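Local structure of DUF6836 domain-containing protein (Clostridium leptum, 4PW1) at residues 26-31 / 107-112; 81-86 / 96-101; 206-211 / 232-237. The protein is of unknown function, adopting an unusual fold in which a nine-stranded antiparallel beta-sheet is surrounded by alpha-helices. One frame throughout, in Å; residues are numbered along the deposited sequence.

Contact 1 of 3, residues 26-31 / 107-112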
ATOM      1  N   LEU B  26       2.078  -0.238  -2.430  1.00 22.11           N
ATOM      2  CA  LEU B  26       2.151  -0.666  -1.066  1.00 21.89           C
ATOM      3  C   LEU B  26       3.533  -0.331  -0.530  1.00 22.13           C
ATOM      4  O   LEU B  26       4.507  -0.861  -1.019  1.00 21.97           O
ATOM      5  CB  LEU B  26       1.895  -2.173  -0.991  1.00 24.71           C
ATOM      6  CG  LEU B  26       1.904  -2.832   0.389  1.00 27.98           C
ATOM      7  CD1 LEU B  26       0.813  -2.243   1.268  1.00 30.95           C
ATOM      8  CD2 LEU B  26       1.680  -4.331   0.238  1.00 30.67           C
ATOM      9  N   ASN B  27       3.610   0.559   0.452  1.00 20.18           N
ATOM     10  CA  ASN B  27       4.857   0.869   1.101  1.00 25.72           C
ATOM     11  C   ASN B  27       4.871   0.244   2.487  1.00 23.67           C
ATOM     12  O   ASN B  27       3.984   0.513   3.292  1.00 26.92           O
ATOM     13  CB  ASN B  27       5.018   2.367   1.316  1.00 25.57           C
ATOM     14  CG  ASN B  27       5.170   3.136   0.026  1.00 32.33           C
ATOM     15  OD1 ASN B  27       5.797   2.689  -0.913  1.00 34.12           O
ATOM     16  ND2 ASN B  27       4.554   4.286  -0.033  1.00 31.28           N
ATOM     17  N   LEU B  28       5.883  -0.541   2.767  1.00 18.67           N
ATOM     18  CA  LEU B  28       6.068  -1.081   4.122  1.00 21.08           C
ATOM     19  C   LEU B  28       6.870  -0.130   4.994  1.00 17.17           C
ATOM     20  O   LEU B  28       7.728   0.611   4.488  1.00 18.25           O
ATOM     21  CB  LEU B  28       6.772  -2.429   4.028  1.00 20.52           C
ATOM     22  CG  LEU B  28       6.067  -3.467   3.156  1.00 22.15           C
ATOM     23  CD1 LEU B  28       6.856  -4.771   3.208  1.00 24.38           C
ATOM     24  CD2 LEU B  28       4.630  -3.666   3.597  1.00 26.28           C
ATOM     25  N   TYR B  29       6.544  -0.110   6.268  1.00 17.49           N
ATOM     26  CA  TYR B  29       7.230   0.716   7.246  1.00 18.73           C
ATOM     27  C   TYR B  29       8.739   0.439   7.118  1.00 18.86           C
ATOM     28  O   TYR B  29       9.146  -0.718   6.975  1.00 14.97           O
ATOM     29  CB  TYR B  29       6.695   0.455   8.663  1.00 21.32           C
ATOM     30  CG  TYR B  29       7.498   1.198   9.726  1.00 20.69           C
ATOM     31  CD1 TYR B  29       7.179   2.525  10.082  1.00 19.33           C
ATOM     32  CD2 TYR B  29       8.609   0.585  10.322  1.00 17.91           C
ATOM     33  CE1 TYR B  29       7.914   3.210  11.029  1.00 21.34           C
ATOM     34  CE2 TYR B  29       9.354   1.263  11.273  1.00 18.77           C
ATOM     35  CZ  TYR B  29       9.012   2.554  11.620  1.00 20.74           C
ATOM     36  OH  TYR B  29       9.801   3.210  12.497  1.00 23.33           O
ATOM     37  N   PRO B  30       9.568   1.493   7.102  1.00 18.66           N
ATOM     38  CA  PRO B  30       9.287   2.907   7.266  1.00 18.14           C
ATOM     39  C   PRO B  30       9.331   3.701   5.946  1.00 17.66           C
ATOM     40  O   PRO B  30       9.462   4.925   5.976  1.00 18.70           O
ATOM     41  CB  PRO B  30      10.444   3.365   8.174  1.00 18.97           C
ATOM     42  CG  PRO B  30      11.605   2.585   7.645  1.00 18.63           C
ATOM     43  CD  PRO B  30      11.017   1.243   7.192  1.00 19.85           C
ATOM     44  N   TRP B  31       9.179   3.022   4.820  1.00 17.36           N
ATOM     45  CA  TRP B  31       9.222   3.683   3.520  1.00 18.12           C
ATOM     46  C   TRP B  31       8.080   4.665   3.341  1.00 17.75           C
ATOM     47  O   TRP B  31       8.199   5.573   2.539  1.00 17.54           O
ATOM     48  CB  TRP B  31       9.330   2.676   2.368  1.00 18.16           C
ATOM     49  CG  TRP B  31      10.621   1.914   2.489  1.00 18.71           C
ATOM     50  CD1 TRP B  31      10.810   0.712   3.078  1.00 19.93           C
ATOM     51  CD2 TRP B  31      11.907   2.375   2.105  1.00 18.67           C
ATOM     52  NE1 TRP B  31      12.132   0.360   3.020  1.00 19.61           N
ATOM     53  CE2 TRP B  31      12.827   1.372   2.434  1.00 19.84           C
ATOM     54  CE3 TRP B  31      12.375   3.543   1.505  1.00 20.17           C
ATOM     55  CZ2 TRP B  31      14.186   1.513   2.214  1.00 20.18           C
ATOM     56  CZ3 TRP B  31      13.722   3.660   1.237  1.00 18.24           C
ATOM     57  CH2 TRP B  31      14.603   2.654   1.593  1.00 20.56           C
ATOM     58  N   LEU B 107      17.126  -2.363  13.233  1.00 19.18           N
ATOM     59  CA  LEU B 107      16.830  -2.738  11.861  1.00 21.06           C
ATOM     60  C   LEU B 107      15.351  -3.014  11.752  1.00 20.03           C
ATOM     61  O   LEU B 107      14.854  -3.942  12.357  1.00 21.19           O
ATOM     62  CB  LEU B 107      17.618  -3.984  11.429  1.00 20.85           C
ATOM     63  CG  LEU B 107      17.399  -4.451   9.989  1.00 19.11           C
ATOM     64  CD1 LEU B 107      17.956  -3.406   8.997  1.00 18.94           C
ATOM     65  CD2 LEU B 107      18.080  -5.782   9.732  1.00 18.36           C
ATOM     66  N   CYS B 108      14.654  -2.197  10.978  1.00 20.48           N
ATOM     67  CA  CYS B 108      13.192  -2.328  10.833  1.00 18.41           C
ATOM     68  C   CYS B 108      12.767  -2.707   9.424  1.00 18.23           C
ATOM     69  O   CYS B 108      11.600  -2.954   9.177  1.00 20.41           O
ATOM     70  CB  CYS B 108      12.516  -1.022  11.268  1.00 19.71           C
ATOM     71  SG  CYS B 108      13.001   0.468  10.370  1.00 20.35           S
ATOM     72  N   TYR B 109      13.714  -2.714   8.486  1.00 17.63           N
ATOM     73  CA  TYR B 109      13.444  -3.093   7.131  1.00 15.62           C
ATOM     74  C   TYR B 109      14.695  -3.631   6.454  1.00 16.24           C
ATOM     75  O   TYR B 109      15.747  -3.044   6.556  1.00 17.46           O
ATOM     76  CB  TYR B 109      12.819  -1.937   6.327  1.00 19.70           C
ATOM     77  CG  TYR B 109      12.398  -2.362   4.937  1.00 16.47           C
ATOM     78  CD1 TYR B 109      13.361  -2.610   3.943  1.00 16.37           C
ATOM     79  CD2 TYR B 109      11.079  -2.598   4.635  1.00 17.62           C
ATOM     80  CE1 TYR B 109      12.983  -3.050   2.697  1.00 19.48           C
ATOM     81  CE2 TYR B 109      10.684  -3.053   3.381  1.00 17.74           C
ATOM     82  CZ  TYR B 109      11.630  -3.258   2.433  1.00 18.47           C
ATOM     83  OH  TYR B 109      11.260  -3.711   1.225  1.00 22.18           O
ATOM     84  N   PHE B 110      14.557  -4.791   5.808  1.00 16.76           N
ATOM     85  CA  PHE B 110      15.583  -5.381   4.960  1.00 17.19           C
ATOM     86  C   PHE B 110      14.923  -6.092   3.780  1.00 14.92           C
ATOM     87  O   PHE B 110      13.982  -6.819   3.973  1.00 15.82           O
ATOM     88  CB  PHE B 110      16.385  -6.419   5.747  1.00 16.84           C
ATOM     89  CG  PHE B 110      17.421  -7.124   4.916  1.00 18.24           C
ATOM     90  CD1 PHE B 110      17.116  -8.270   4.212  1.00 20.13           C
ATOM     91  CD2 PHE B 110      18.701  -6.621   4.822  1.00 17.20           C
ATOM     92  CE1 PHE B 110      18.077  -8.908   3.440  1.00 19.20           C
ATOM     93  CE2 PHE B 110      19.643  -7.224   4.025  1.00 19.06           C
ATOM     94  CZ  PHE B 110      19.336  -8.371   3.328  1.00 18.33           C
ATOM     95  N   SER B 111      15.416  -5.903   2.565  1.00 14.64           N
ATOM     96  CA  SER B 111      15.016  -6.762   1.474  1.00 15.01           C
ATOM     97  C   SER B 111      16.154  -6.906   0.461  1.00 16.80           C
ATOM     98  O   SER B 111      16.928  -5.936   0.179  1.00 16.98           O
ATOM     99  CB  SER B 111      13.740  -6.213   0.801  1.00 15.81           C
ATOM    100  OG  SER B 111      14.075  -5.062   0.041  1.00 16.13           O
ATOM    101  N   TYR B 112      16.233  -8.110  -0.099  1.00 17.84           N
ATOM    102  CA  TYR B 112      17.269  -8.545  -1.011  1.00 19.89           C
ATOM    103  C   TYR B 112      16.583  -9.228  -2.190  1.00 20.74           C
ATOM    104  O   TYR B 112      16.164 -10.373  -2.090  1.00 19.96           O
ATOM    105  CB  TYR B 112      18.138  -9.533  -0.250  1.00 20.85           C
ATOM    106  CG  TYR B 112      19.333 -10.118  -0.950  1.00 20.23           C
ATOM    107  CD1 TYR B 112      20.532  -9.426  -1.014  1.00 20.39           C
ATOM    108  CD2 TYR B 112      19.296 -11.407  -1.442  1.00 23.46           C
ATOM    109  CE1 TYR B 112      21.656  -9.997  -1.604  1.00 24.54           C
ATOM    110  CE2 TYR B 112      20.411 -11.994  -2.032  1.00 23.86           C
ATOM    111  CZ  TYR B 112      21.599 -11.289  -2.092  1.00 22.99           C
ATOM    112  OH  TYR B 112      22.686 -11.864  -2.659  1.00 24.16           O
TER
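Y109, the residue with most surface buried here, stands on strand 106-114 with its side chain directed at the turn that follows strand 24-28. Its CG lies anti to the backbone N (chi1 -174°), which carries the ring out to W31. The indole meets one ring face edge-on: NE1 sits 3.2 Å above the ring plane, over its centre, and the planes of the indole and phenol rings stand at 83°, a T-shaped pair with the N-H edge of W31 over the pi face of Y109. At the rim of the phenol, the carbonyl O of Y29 comes 3.6 Å from Y109 CD2, and L28 CB approaches Y109 CE2 at 4.0 Å.

L28-W31 is a type VI (cis-proline) beta turn, with a cis peptide bond before P30 and a hydrogen bond from W31 N to L28 O. Opposite it the inner strand 106-114 is irregular, because C108 and Y109 both face A101 in a classic beta bulge. C108 holds its sulfur between backbone N and carbonyl carbon (chi1 59°), and SG touches P30 CG at 3.7 Å. C108 SG also lies 3.8 Å from Y29 CE2, oblique to that ring, while P30 CB covers one face of the Y29 phenol. D103 takes the hydroxyl of Y29 in a hydrogen bond, and N27 and L28 pair with a strand of the second subunit, carrying antiparallel pairing across the interface.

Contact 2 of 3, residues 81-86 / 96-101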
ATOM      1  N   ARG B  81      17.363   6.004   9.082  1.00 18.38           N
ATOM      2  CA  ARG B  81      18.400   5.874   8.084  1.00 20.69           C
ATOM      3  C   ARG B  81      17.912   4.907   6.998  1.00 20.14           C
ATOM      4  O   ARG B  81      17.483   3.797   7.299  1.00 19.25           O
ATOM      5  CB  ARG B  81      19.666   5.356   8.783  1.00 22.12           C
ATOM      6  CG  ARG B  81      20.271   6.475   9.651  1.00 25.70           C
ATOM      7  CD  ARG B  81      21.008   5.942  10.831  1.00 31.47           C
ATOM      8  NE  ARG B  81      21.711   7.009  11.554  1.00 26.62           N
ATOM      9  CZ  ARG B  81      21.182   7.767  12.506  1.00 26.68           C
ATOM     10  NH1 ARG B  81      19.888   7.698  12.833  1.00 27.38           N
ATOM     11  NH2 ARG B  81      21.941   8.695  13.062  1.00 25.62           N
ATOM     12  N   PHE B  82      17.988   5.336   5.744  1.00 19.11           N
ATOM     13  CA  PHE B  82      17.535   4.566   4.625  1.00 18.21           C
ATOM     14  C   PHE B  82      18.670   4.240   3.680  1.00 18.08           C
ATOM     15  O   PHE B  82      19.424   5.117   3.273  1.00 16.13           O
ATOM     16  CB  PHE B  82      16.527   5.352   3.800  1.00 18.69           C
ATOM     17  CG  PHE B  82      15.253   5.700   4.502  1.00 20.30           C
ATOM     18  CD1 PHE B  82      14.167   4.850   4.461  1.00 20.61           C
ATOM     19  CD2 PHE B  82      15.110   6.927   5.152  1.00 21.61           C
ATOM     20  CE1 PHE B  82      12.987   5.205   5.059  1.00 18.02           C
ATOM     21  CE2 PHE B  82      13.910   7.289   5.719  1.00 21.40           C
ATOM     22  CZ  PHE B  82      12.856   6.421   5.689  1.00 20.96           C
ATOM     23  N   LEU B  83      18.709   2.977   3.250  1.00 17.86           N
ATOM     24  CA  LEU B  83      19.501   2.549   2.087  1.00 15.98           C
ATOM     25  C   LEU B  83      18.543   2.110   1.019  1.00 17.44           C
ATOM     26  O   LEU B  83      17.884   1.062   1.148  1.00 18.34           O
ATOM     27  CB  LEU B  83      20.366   1.387   2.505  1.00 16.21           C
ATOM     28  CG  LEU B  83      21.263   0.846   1.413  1.00 18.93           C
ATOM     29  CD1 LEU B  83      22.367   1.836   1.122  1.00 21.47           C
ATOM     30  CD2 LEU B  83      21.848  -0.486   1.864  1.00 20.73           C
ATOM     31  N   LYS B  84      18.419   2.917  -0.018  1.00 18.13           N
ATOM     32  CA  LYS B  84      17.413   2.721  -1.049  1.00 18.55           C
ATOM     33  C   LYS B  84      18.022   2.200  -2.335  1.00 17.54           C
ATOM     34  O   LYS B  84      18.865   2.840  -2.934  1.00 17.09           O
ATOM     35  CB  LYS B  84      16.693   4.018  -1.369  1.00 21.33           C
ATOM     36  CG  LYS B  84      15.409   3.824  -2.203  1.00 25.37           C
ATOM     37  CD  LYS B  84      14.914   5.193  -2.653  1.00 31.53           C
ATOM     38  CE  LYS B  84      13.471   5.187  -3.094  1.00 41.81           C
ATOM     39  NZ  LYS B  84      13.290   4.301  -4.244  1.00 46.23           N
ATOM     40  N   ASP B  85      17.521   1.047  -2.779  1.00 18.99           N
ATOM     41  CA  ASP B  85      17.873   0.458  -4.065  1.00 19.03           C
ATOM     42  C   ASP B  85      19.373   0.435  -4.332  1.00 18.10           C
ATOM     43  O   ASP B  85      19.826   0.825  -5.392  1.00 19.24           O
ATOM     44  CB  ASP B  85      17.100   1.149  -5.196  1.00 20.30           C
ATOM     45  CG  ASP B  85      15.618   0.857  -5.155  1.00 22.15           C
ATOM     46  OD1 ASP B  85      15.188  -0.205  -4.630  1.00 20.17           O
ATOM     47  OD2 ASP B  85      14.853   1.713  -5.687  1.00 22.69           O
HETATM   48  N   MSE B  86      20.155  -0.115  -3.399  1.00 17.46           N
HETATM   49  CA  MSE B  86      21.544  -0.385  -3.681  1.00 19.16           C
HETATM   50  C   MSE B  86      21.633  -1.558  -4.660  1.00 21.45           C
HETATM   51  O   MSE B  86      21.102  -2.654  -4.394  1.00 20.90           O
HETATM   52  CB  MSE B  86      22.337  -0.685  -2.402  1.00 17.75           C
HETATM   53  CG  MSE B  86      23.769  -0.964  -2.713  1.00 19.86           C
HETATM   54 SE   MSE B  86      24.748  -1.325  -1.053  0.75 16.08          SE
HETATM   55  CE  MSE B  86      23.985  -2.966  -0.426  1.00 18.02           C
ATOM     56  N   TYR B  96      20.778  -7.729  -8.015  1.00 24.15           N
ATOM     57  CA  TYR B  96      19.927  -7.507  -6.862  1.00 21.01           C
ATOM     58  C   TYR B  96      19.748  -6.035  -6.546  1.00 20.04           C
ATOM     59  O   TYR B  96      20.593  -5.219  -6.856  1.00 21.52           O
ATOM     60  CB  TYR B  96      20.545  -8.156  -5.645  1.00 21.32           C
ATOM     61  CG  TYR B  96      20.570  -9.629  -5.712  1.00 20.68           C
ATOM     62  CD1 TYR B  96      21.638 -10.278  -6.302  1.00 24.01           C
ATOM     63  CD2 TYR B  96      19.532 -10.384  -5.192  1.00 21.50           C
ATOM     64  CE1 TYR B  96      21.684 -11.644  -6.377  1.00 26.08           C
ATOM     65  CE2 TYR B  96      19.558 -11.771  -5.274  1.00 23.98           C
ATOM     66  CZ  TYR B  96      20.656 -12.389  -5.863  1.00 25.94           C
ATOM     67  OH  TYR B  96      20.789 -13.754  -5.960  1.00 24.13           O
ATOM     68  N   LEU B  97      18.612  -5.705  -5.954  1.00 20.52           N
ATOM     69  CA  LEU B  97      18.441  -4.440  -5.247  1.00 20.87           C
ATOM     70  C   LEU B  97      18.322  -4.794  -3.777  1.00 19.67           C
ATOM     71  O   LEU B  97      17.545  -5.685  -3.397  1.00 19.08           O
ATOM     72  CB  LEU B  97      17.182  -3.694  -5.722  1.00 20.47           C
ATOM     73  CG  LEU B  97      17.228  -3.110  -7.128  1.00 21.07           C
ATOM     74  CD1 LEU B  97      15.915  -2.431  -7.508  1.00 21.53           C
ATOM     75  CD2 LEU B  97      18.408  -2.136  -7.288  1.00 24.46           C
ATOM     76  N   VAL B  98      19.115  -4.117  -2.973  1.00 18.40           N
ATOM     77  CA  VAL B  98      19.030  -4.188  -1.541  1.00 18.90           C
ATOM     78  C   VAL B  98      18.430  -2.891  -0.999  1.00 17.55           C
ATOM     79  O   VAL B  98      18.891  -1.793  -1.343  1.00 17.22           O
ATOM     80  CB  VAL B  98      20.394  -4.342  -0.906  1.00 18.74           C
ATOM     81  CG1 VAL B  98      20.297  -4.366   0.620  1.00 20.79           C
ATOM     82  CG2 VAL B  98      21.065  -5.583  -1.419  1.00 21.05           C
ATOM     83  N   ASN B  99      17.446  -3.039  -0.127  1.00 15.73           N
ATOM     84  CA  ASN B  99      16.848  -1.934   0.600  1.00 15.47           C
ATOM     85  C   ASN B  99      16.935  -2.220   2.089  1.00 15.35           C
ATOM     86  O   ASN B  99      16.693  -3.354   2.528  1.00 15.23           O
ATOM     87  CB  ASN B  99      15.395  -1.743   0.184  1.00 15.93           C
ATOM     88  CG  ASN B  99      15.290  -1.043  -1.144  1.00 16.97           C
ATOM     89  OD1 ASN B  99      15.349   0.180  -1.210  1.00 15.90           O
ATOM     90  ND2 ASN B  99      15.300  -1.813  -2.213  1.00 18.07           N
HETATM   91  N   MSE B 100      17.271  -1.195   2.872  1.00 15.04           N
HETATM   92  CA  MSE B 100      17.310  -1.330   4.304  1.00 16.11           C
HETATM   93  C   MSE B 100      16.938  -0.075   4.975  1.00 16.61           C
HETATM   94  O   MSE B 100      17.053   0.994   4.415  1.00 17.55           O
HETATM   95  CB  MSE B 100      18.737  -1.654   4.844  1.00 16.02           C
HETATM   96  CG  MSE B 100      19.269  -2.898   4.226  1.00 18.36           C
HETATM   97 SE   MSE B 100      21.086  -3.382   5.037  0.75 20.06          SE
HETATM   98  CE  MSE B 100      20.639  -3.256   6.740  1.00 13.60           C
ATOM     99  N   ALA B 101      16.490  -0.198   6.213  1.00 16.56           N
ATOM    100  CA  ALA B 101      16.232   0.983   7.027  1.00 16.11           C
ATOM    101  C   ALA B 101      16.421   0.666   8.486  1.00 15.76           C
ATOM    102  O   ALA B 101      16.093  -0.437   8.942  1.00 15.40           O
ATOM    103  CB  ALA B 101      14.843   1.507   6.812  1.00 16.84           C
TER
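Two hydrogen bonds join N99 to D85, one to its backbone and one to its side chain. The amide oxygen OD1 of N99 accepts from D85 N at 2.8 Å, with the donor well above the plane of the amide carbonyl, and ND2 of N99 donates a hydrogen bond to D85 OD1 at 2.9 Å. The second bond leaves in the amide plane of N99 but meets D85 OD1 from above the carboxylate plane, and the two flat groups stand nearly perpendicular (84°). The side chains lie alongside each other, pointing the same way, with both CG atoms anti to their own carbonyl carbons. The other carboxylate oxygen, D85 OD2, has a weak, long salt bridge to K84 NZ at 3.4 Å.

This grip sits at a beta bulge in the hairpin of strands 80-89 and 95-103. D85 has positive phi and psi (47°/53°), and the register shifts by one residue between L83 and M86. Regular antiparallel pairing resumes on both sides: L83 with M100 and M86 with V98 are hydrogen-bonded pairs, L83 N reaching M100 O at 2.8 Å, whereas F82 and A101 form a non-hydrogen-bonded pair.

L83, M86, V98 and M100 share one sheet face, where helix 44-58 packs on M86 and M100. There the selenomethionine M86, extended until it bends at chi3, lays CE 3.9 Å from V98 CB. On the other face A101 CB lies 4.1 Å from F82 CD1, oblique to the ring, and F82 also meets W31 and Y34. With D85 N bonded to N99 OD1, the amide serves the backbone donor that the bulge turns away from V98 O; the carboxylate, held by ND2 and near K84, is probably stabilised in its charged form.

Contact 3 of 3, residues 206-211 / 232-237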
ATOM      1  N   GLU B 206       7.902 -13.763  18.331  1.00 22.69           N
ATOM      2  CA  GLU B 206       6.633 -13.752  19.027  1.00 24.56           C
ATOM      3  C   GLU B 206       5.452 -13.374  18.092  1.00 23.63           C
ATOM      4  O   GLU B 206       4.357 -13.922  18.214  1.00 23.71           O
ATOM      5  CB  GLU B 206       6.653 -12.796  20.216  1.00 29.37           C
ATOM      6  CG  GLU B 206       5.398 -12.857  21.074  1.00 31.11           C
ATOM      7  CD  GLU B 206       5.356 -11.756  22.104  1.00 40.04           C
ATOM      8  OE1 GLU B 206       5.233 -10.616  21.629  1.00 40.88           O
ATOM      9  OE2 GLU B 206       5.474 -12.000  23.358  1.00 42.76           O
ATOM     10  N   LEU B 207       5.666 -12.436  17.188  1.00 21.21           N
ATOM     11  CA  LEU B 207       4.608 -12.110  16.255  1.00 22.77           C
ATOM     12  C   LEU B 207       4.214 -13.286  15.391  1.00 22.19           C
ATOM     13  O   LEU B 207       3.003 -13.582  15.239  1.00 24.11           O
ATOM     14  CB  LEU B 207       5.025 -11.000  15.337  1.00 24.93           C
ATOM     15  CG  LEU B 207       4.930  -9.647  15.997  1.00 29.14           C
ATOM     16  CD1 LEU B 207       5.704  -8.663  15.136  1.00 35.00           C
ATOM     17  CD2 LEU B 207       3.480  -9.251  16.202  1.00 28.86           C
ATOM     18  N   VAL B 208       5.201 -14.004  14.870  1.00 20.44           N
ATOM     19  CA  VAL B 208       4.874 -15.147  14.036  1.00 21.74           C
ATOM     20  C   VAL B 208       4.185 -16.237  14.872  1.00 24.11           C
ATOM     21  O   VAL B 208       3.294 -16.967  14.397  1.00 23.14           O
ATOM     22  CB  VAL B 208       6.116 -15.686  13.311  1.00 22.23           C
ATOM     23  CG1 VAL B 208       5.785 -16.932  12.504  1.00 23.33           C
ATOM     24  CG2 VAL B 208       6.650 -14.640  12.392  1.00 25.05           C
ATOM     25  N   LEU B 209       4.582 -16.355  16.135  1.00 23.99           N
ATOM     26  CA  LEU B 209       4.049 -17.414  16.967  1.00 24.60           C
ATOM     27  C   LEU B 209       2.630 -17.129  17.395  1.00 26.61           C
ATOM     28  O   LEU B 209       1.817 -18.046  17.485  1.00 24.50           O
ATOM     29  CB  LEU B 209       4.913 -17.549  18.224  1.00 26.98           C
ATOM     30  CG  LEU B 209       4.531 -18.593  19.239  1.00 31.87           C
ATOM     31  CD1 LEU B 209       4.656 -19.983  18.659  1.00 34.99           C
ATOM     32  CD2 LEU B 209       5.418 -18.456  20.478  1.00 37.58           C
ATOM     33  N   LYS B 210       2.328 -15.868  17.687  1.00 25.70           N
ATOM     34  CA  LYS B 210       1.072 -15.559  18.378  1.00 27.97           C
ATOM     35  C   LYS B 210       0.051 -14.861  17.516  1.00 29.36           C
ATOM     36  O   LYS B 210      -1.088 -14.718  17.921  1.00 27.15           O
ATOM     37  CB  LYS B 210       1.346 -14.714  19.614  1.00 28.75           C
ATOM     38  CG  LYS B 210       2.218 -15.491  20.607  1.00 31.95           C
ATOM     39  CD  LYS B 210       2.284 -14.891  21.991  1.00 37.84           C
ATOM     40  CE  LYS B 210       2.962 -15.900  22.917  1.00 45.24           C
ATOM     41  NZ  LYS B 210       3.288 -15.373  24.259  1.00 49.76           N
ATOM     42  N   SER B 211       0.431 -14.400  16.341  1.00 26.46           N
ATOM     43  CA  SER B 211      -0.544 -13.701  15.527  1.00 26.93           C
ATOM     44  C   SER B 211      -1.155 -14.663  14.517  1.00 29.07           C
ATOM     45  O   SER B 211      -0.543 -15.650  14.095  1.00 27.40           O
ATOM     46  CB  SER B 211       0.111 -12.526  14.793  1.00 30.16           C
ATOM     47  OG  SER B 211      -0.802 -11.961  13.831  1.00 32.47           O
ATOM     48  N   THR B 232       1.914  -3.231  17.135  1.00 31.19           N
ATOM     49  CA  THR B 232       3.117  -3.828  16.508  1.00 29.44           C
ATOM     50  C   THR B 232       2.740  -4.700  15.315  1.00 25.42           C
ATOM     51  O   THR B 232       1.820  -5.503  15.394  1.00 27.17           O
ATOM     52  CB  THR B 232       3.900  -4.675  17.499  1.00 32.52           C
ATOM     53  OG1 THR B 232       4.311  -3.846  18.563  1.00 37.94           O
ATOM     54  CG2 THR B 232       5.141  -5.308  16.837  1.00 32.97           C
ATOM     55  N   SER B 233       3.417  -4.538  14.198  1.00 26.83           N
ATOM     56  CA  SER B 233       3.117  -5.389  13.079  1.00 27.28           C
ATOM     57  C   SER B 233       4.353  -5.661  12.245  1.00 24.51           C
ATOM     58  O   SER B 233       5.349  -4.923  12.282  1.00 24.18           O
ATOM     59  CB  SER B 233       1.965  -4.772  12.241  1.00 33.83           C
ATOM     60  OG  SER B 233       2.414  -3.643  11.546  1.00 32.12           O
HETATM   61  N   MSE B 234       4.277  -6.731  11.476  1.00 21.18           N
HETATM   62  CA  MSE B 234       5.378  -7.095  10.630  1.00 20.32           C
HETATM   63  C   MSE B 234       4.905  -7.711   9.363  1.00 19.42           C
HETATM   64  O   MSE B 234       3.802  -8.257   9.291  1.00 23.29           O
HETATM   65  CB  MSE B 234       6.284  -7.993  11.460  1.00 22.33           C
HETATM   66  CG  MSE B 234       7.131  -8.874  10.585  1.00 34.38           C
HETATM   67 SE   MSE B 234       8.376  -9.938  11.705  0.75 30.26          SE
HETATM   68  CE  MSE B 234       6.998 -11.034  12.167  1.00 20.16           C
ATOM     69  N   VAL B 235       5.739  -7.591   8.334  1.00 17.41           N
ATOM     70  CA  VAL B 235       5.565  -8.300   7.096  1.00 17.60           C
ATOM     71  C   VAL B 235       6.838  -9.035   6.780  1.00 19.17           C
ATOM     72  O   VAL B 235       7.932  -8.480   6.884  1.00 18.78           O
ATOM     73  CB  VAL B 235       5.245  -7.324   5.951  1.00 18.39           C
ATOM     74  CG1 VAL B 235       5.120  -8.072   4.656  1.00 21.06           C
ATOM     75  CG2 VAL B 235       3.995  -6.563   6.251  1.00 22.44           C
ATOM     76  N   LEU B 236       6.698 -10.327   6.509  1.00 20.46           N
ATOM     77  CA  LEU B 236       7.780 -11.128   5.973  1.00 18.56           C
ATOM     78  C   LEU B 236       7.570 -11.247   4.473  1.00 18.53           C
ATOM     79  O   LEU B 236       6.497 -11.579   4.040  1.00 21.73           O
ATOM     80  CB  LEU B 236       7.784 -12.505   6.623  1.00 20.78           C
ATOM     81  CG  LEU B 236       8.179 -12.510   8.087  1.00 26.29           C
ATOM     82  CD1 LEU B 236       7.976 -13.897   8.693  1.00 27.60           C
ATOM     83  CD2 LEU B 236       9.640 -12.102   8.223  1.00 31.89           C
ATOM     84  N   ILE B 237       8.610 -10.968   3.692  1.00 18.40           N
ATOM     85  CA  ILE B 237       8.531 -10.939   2.247  1.00 18.30           C
ATOM     86  C   ILE B 237       9.066 -12.232   1.679  1.00 17.58           C
ATOM     87  O   ILE B 237      10.283 -12.504   1.759  1.00 17.59           O
ATOM     88  CB  ILE B 237       9.369  -9.767   1.671  1.00 17.78           C
ATOM     89  CG1 ILE B 237       8.906  -8.456   2.292  1.00 18.24           C
ATOM     90  CG2 ILE B 237       9.300  -9.734   0.153  1.00 17.93           C
ATOM     91  CD1 ILE B 237       9.824  -7.306   1.955  1.00 19.21           C
TER
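Helix 198-210 packs across the large antiparallel sheet, and its last turn lies against strand 233-239, one of the inner strands. The short axes of helix 206-210 and strand 233-237 are almost perpendicular (-89°) and pass 9.4 Å apart, a spacing usual for a helix packed on a sheet. The joint is an apolar helix-on-sheet contact. L207, directed at the strand, has the most surface covered. Its CG is anti to the carbonyl carbon (chi1 -79°), and the branch CD1 reaches between T232, just ahead of the strand, and M234, 3.8 Å from T232 CG2 and equally near M234 CB.

The selenomethionine M234 reaches back from the strand. Its chain is extended through chi2 and bends at chi3 (77°), which carries the methyl CE beyond the selenium to the helix, where it lies between L207 and V208. L207 CB is 3.7 Å from M234 CE. L207 and V208 both cross M234 obliquely, whereas V208 meets L236 at about a right angle.

Neighbouring elements add to the hydrophobic layer: F174 and F178 of helix 173-190 pack on V208, and L250 of strand 244-251 on L207; V208 O accepts a hydrogen bond from W136 NE1. S233 points away from the helix, and its OG bonds to S22 OG of the second subunit, so the strand serves the core on one side and the dimer on the other. In the interior V208 uses a single methyl for both of its strand partners: CG2, anti to the carbonyl carbon, lies 3.6 Å from M234 CE and 4.0 Å from L236 CD1.

All three contacts reach the same nine-stranded antiparallel sheet. Contact 2 is nested inside the loop closed by contact 1, and contact 3 follows. Contacts 1 and 2 have centres 9 Å apart and lie on neighbouring strands, 106-114 and 95-103, with W31 packing on F82 and the Y112 and Y96 rings stacked. Contact 3 lies in the second DUF6836 range, its centre about 14 Å from that of contact 1, which it meets through V235 and I237 against L28, Y109 and S111. Contacts 2 and 3, about 22 Å apart between centres, do not touch and lie on opposite sides of the chain's centre. Contacts 1 and 3 also touch the second subunit, through strands 24-28 and 233-239.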